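Local coordinates for 4'-phospho-dehydrooxetanocin synthase (Bacillus megaterium, PDB 5UL3), which catalyses the oxidative ring contraction of dAMP to an oxetane aldehyde in oxetanocin A biosynthesis, using cobalamin, a [4Fe-4S] cluster and S-adenosylmethionine, at residues K257-S265 with K274-N282. Numbering follows the deposited sequence. Where two conformers were deposited one is given.
Sequences KLDEVNGIS and KHNVAETVN. With EDO (1,2-ethanediol), chain M; EDO (1,2-ethanediol), chain L.
Asn276 pushes its side chain in between the 3-10 segment 258-260 and the turn that follows it. Asn276 CB lies 3.1 Å from Val261 O. CG is anti to the carbonyl carbon (chi1 -68°), which carries the amide on toward the 3-10 segment. Asn276 ND2 then donates twice, to Val261 O at 2.8 Å and to Leu258 O at 2.9 Å. Both acceptors lie close to the amide plane, so the pair of bonds fixes the rotation of the group. Leu258 O also accepts from Val261 N. Asn276 OD1 ends near Asp259 O, an acceptor like itself, and near an ethanediol, probably from the crystallisation liquor, that hydrogen-bonds to Asp259 O. Ile264 runs alongside, its CG1 3.5 Å from Asn276 ND2.

Residues 264-265 and 274-275 belong to the beta hairpin of strands 264-267 and 273-275, at one edge of the mixed sheet in the cobalamin-binding Rossmann domain; the rest of each segment is 3-10, turn or loop. Ser265 and His275 form a non-hydrogen-bonded antiparallel pair, and Ser265 CB sits over one face of the imidazole. Ser265 OG turns to Asp238. Next to this pair, Asn276 N gives Ile264 O a nearly straight bond (171°).

A type II turn from Val261 to Ile264 leads into the strand. Within it Gly263 N donates to Val277 O at 3.0 Å, from above the carbonyl plane. Gly263 CA packs on Ala278 CB. Asn262 OD1 accepts from Glu279 N at 2.8 Å. One water links Asn262 ND2 to Glu279 O, and a second links OD1 to Glu279 OE1. The nearest atoms of the Asn262 side chain and Gly241, a cobalamin-binding residue, are about 6 Å apart.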
loop_
_atom_site.group_PDB
_atom_site.type_symbol
_atom_site.label_atom_id
_atom_site.label_comp_id
_atom_site.label_asym_id
_atom_site.label_seq_id
_atom_site.Cartn_x
_atom_site.Cartn_y
_atom_site.Cartn_z
ATOM N N LYS A 257 -15.370 28.851 9.128
ATOM C CA LYS A 257 -14.762 29.576 8.026
ATOM C C LYS A 257 -13.686 28.716 7.377
ATOM O O LYS A 257 -13.180 27.765 7.974
ATOM C CB LYS A 257 -14.146 30.896 8.499
ATOM C CG LYS A 257 -15.027 31.728 9.411
ATOM C CD LYS A 257 -14.352 33.068 9.701
ATOM C CE LYS A 257 -15.028 33.818 10.834
ATOM N NZ LYS A 257 -14.797 33.169 12.157
ATOM N N LEU A 258 -13.324 29.085 6.144
ATOM C CA LEU A 258 -12.294 28.353 5.415
ATOM C C LEU A 258 -10.987 28.282 6.198
ATOM O O LEU A 258 -10.288 27.265 6.155
ATOM C CB LEU A 258 -12.060 28.998 4.048
ATOM C CG LEU A 258 -11.104 28.311 3.068
ATOM C CD1 LEU A 258 -11.574 26.907 2.735
ATOM C CD2 LEU A 258 -10.970 29.129 1.793
ATOM N N ASP A 259 -10.627 29.347 6.912
ATOM C CA ASP A 259 -9.352 29.320 7.624
ATOM C C ASP A 259 -9.414 28.517 8.919
ATOM O O ASP A 259 -8.410 28.451 9.639
ATOM C CB ASP A 259 -8.844 30.750 7.878
ATOM C CG ASP A 259 -9.671 31.530 8.899
ATOM O OD1 ASP A 259 -10.664 31.023 9.450
ATOM O OD2 ASP A 259 -9.297 32.691 9.163
ATOM N N GLU A 260 -10.551 27.886 9.210
ATOM C CA GLU A 260 -10.727 26.993 10.347
ATOM C C GLU A 260 -10.821 25.523 9.945
ATOM O O GLU A 260 -10.923 24.664 10.824
ATOM C CB GLU A 260 -11.993 27.386 11.122
ATOM C CG GLU A 260 -11.864 28.727 11.867
ATOM C CD GLU A 260 -13.182 29.194 12.457
ATOM O OE1 GLU A 260 -14.214 29.119 11.762
ATOM O OE2 GLU A 260 -13.188 29.641 13.620
ATOM N N VAL A 261 -10.784 25.216 8.655
ATOM C CA VAL A 261 -10.984 23.851 8.171
ATOM C C VAL A 261 -9.702 23.051 8.388
ATOM O O VAL A 261 -8.636 23.430 7.894
ATOM C CB VAL A 261 -11.385 23.848 6.689
ATOM C CG1 VAL A 261 -11.339 22.417 6.102
ATOM C CG2 VAL A 261 -12.774 24.472 6.505
ATOM N N ASN A 262 -9.819 21.933 9.098
ATOM C CA ASN A 262 -8.680 21.070 9.403
ATOM C C ASN A 262 -7.872 20.697 8.167
ATOM O O ASN A 262 -8.418 20.237 7.161
ATOM C CB ASN A 262 -9.179 19.789 10.079
ATOM C CG ASN A 262 -8.045 18.826 10.398
ATOM O OD1 ASN A 262 -7.500 18.858 11.495
ATOM N ND2 ASN A 262 -7.684 17.969 9.436
ATOM N N GLY A 263 -6.555 20.870 8.263
ATOM C CA GLY A 263 -5.633 20.161 7.382
ATOM C C GLY A 263 -5.764 20.408 5.894
ATOM O O GLY A 263 -5.579 19.474 5.095
ATOM N N ILE A 264 -6.041 21.647 5.491
ATOM C CA ILE A 264 -6.092 21.974 4.070
ATOM C C ILE A 264 -5.090 23.073 3.739
ATOM O O ILE A 264 -4.695 23.877 4.595
ATOM C CB ILE A 264 -7.493 22.427 3.597
ATOM C CG1 ILE A 264 -7.922 23.661 4.385
ATOM C CG2 ILE A 264 -8.512 21.290 3.692
ATOM C CD1 ILE A 264 -9.121 24.388 3.759
ATOM N N SER A 265 -4.675 23.094 2.478
ATOM C CA SER A 265 -3.960 24.221 1.900
ATOM C C SER A 265 -4.822 24.836 0.805
ATOM O O SER A 265 -5.516 24.122 0.075
ATOM C CB SER A 265 -2.598 23.801 1.341
ATOM O OG SER A 265 -2.703 22.642 0.539
ATOM N N LYS A 274 -2.179 29.480 1.929
ATOM C CA LYS A 274 -2.283 29.272 3.365
ATOM C C LYS A 274 -2.354 27.779 3.660
ATOM O O LYS A 274 -2.792 26.992 2.822
ATOM C CB LYS A 274 -3.513 29.983 3.942
ATOM C CG LYS A 274 -3.433 31.503 3.866
ATOM C CD LYS A 274 -2.171 32.011 4.559
ATOM C CE LYS A 274 -1.822 33.430 4.140
ATOM N NZ LYS A 274 -0.521 33.861 4.734
ATOM N N HIS A 275 -1.892 27.396 4.851
ATOM C CA HIS A 275 -2.000 26.028 5.344
ATOM C C HIS A 275 -2.680 26.062 6.701
ATOM O O HIS A 275 -2.299 26.853 7.573
ATOM C CB HIS A 275 -0.631 25.343 5.470
ATOM C CG HIS A 275 0.123 25.237 4.181
ATOM N ND1 HIS A 275 0.371 24.029 3.560
ATOM C CD2 HIS A 275 0.692 26.186 3.401
ATOM C CE1 HIS A 275 1.058 24.241 2.451
ATOM N NE2 HIS A 275 1.263 25.542 2.331
ATOM N N ASN A 276 -3.687 25.212 6.878
ATOM C CA ASN A 276 -4.357 25.057 8.152
ATOM C C ASN A 276 -3.786 23.845 8.875
ATOM O O ASN A 276 -3.512 22.813 8.257
ATOM C CB ASN A 276 -5.867 24.885 7.972
ATOM C CG ASN A 276 -6.552 26.145 7.461
ATOM O OD1 ASN A 276 -5.966 27.232 7.452
ATOM N ND2 ASN A 276 -7.804 26.003 7.030
ATOM N N VAL A 277 -3.622 23.973 10.192
ATOM C CA VAL A 277 -3.139 22.863 11.002
ATOM C C VAL A 277 -4.042 21.637 10.847
ATOM O O VAL A 277 -5.280 21.744 10.809
ATOM C CB VAL A 277 -3.070 23.293 12.476
ATOM C CG1 VAL A 277 -2.670 22.110 13.354
ATOM C CG2 VAL A 277 -2.101 24.458 12.629
ATOM N N ALA A 278 -3.417 20.464 10.772
ATOM C CA ALA A 278 -4.118 19.182 10.725
ATOM C C ALA A 278 -3.977 18.487 12.069
ATOM O O ALA A 278 -2.860 18.155 12.487
ATOM C CB ALA A 278 -3.558 18.298 9.614
ATOM N N GLU A 279 -5.093 18.285 12.751
ATOM C CA GLU A 279 -5.089 17.516 13.988
ATOM C C GLU A 279 -5.070 16.034 13.623
ATOM O O GLU A 279 -5.944 15.559 12.887
ATOM C CB GLU A 279 -6.314 17.869 14.827
ATOM C CG GLU A 279 -6.551 16.975 16.034
ATOM C CD GLU A 279 -7.975 17.088 16.576
ATOM O OE1 GLU A 279 -8.728 17.988 16.141
ATOM O OE2 GLU A 279 -8.346 16.258 17.427
ATOM N N THR A 280 -4.068 15.306 14.110
ATOM C CA THR A 280 -3.972 13.894 13.756
ATOM C C THR A 280 -5.223 13.132 14.192
ATOM O O THR A 280 -5.749 13.323 15.296
ATOM C CB THR A 280 -2.718 13.287 14.375
ATOM O OG1 THR A 280 -1.578 13.953 13.816
ATOM C CG2 THR A 280 -2.639 11.792 14.037
ATOM N N VAL A 281 -5.721 12.277 13.295
ATOM C CA VAL A 281 -7.000 11.611 13.534
ATOM C C VAL A 281 -6.889 10.621 14.690
ATOM O O VAL A 281 -5.883 9.919 14.850
ATOM C CB VAL A 281 -7.472 10.921 12.240
ATOM C CG1 VAL A 281 -8.684 10.005 12.514
ATOM C CG2 VAL A 281 -7.844 11.980 11.199
ATOM N N ASN A 282 -7.935 10.560 15.514
ATOM C CA ASN A 282 -8.014 9.561 16.575
ATOM C C ASN A 282 -8.385 8.222 15.928
ATOM O O ASN A 282 -9.525 7.749 15.988
ATOM C CB ASN A 282 -9.021 10.006 17.631
ATOM C CG ASN A 282 -9.156 9.015 18.753
ATOM O OD1 ASN A 282 -8.332 8.110 18.898
ATOM N ND2 ASN A 282 -10.198 9.182 19.569
HETATM C C1 EDO M . -6.022 30.146 11.338
HETATM O O1 EDO M . -5.973 29.910 9.922
HETATM C C2 EDO M . -7.162 31.104 11.675
HETATM O O2 EDO M . -8.215 30.413 12.369
HETATM C C1 EDO L . -10.412 33.168 4.385
HETATM O O1 EDO L . -10.211 33.152 2.963
HETATM C C2 EDO L . -11.749 32.530 4.756
HETATM O O2 EDO L . -11.782 32.214 6.162
HETATM O O HOH W 1 -6.092 15.670 10.193
HETATM O O HOH W 2 -9.447 19.511 14.063
#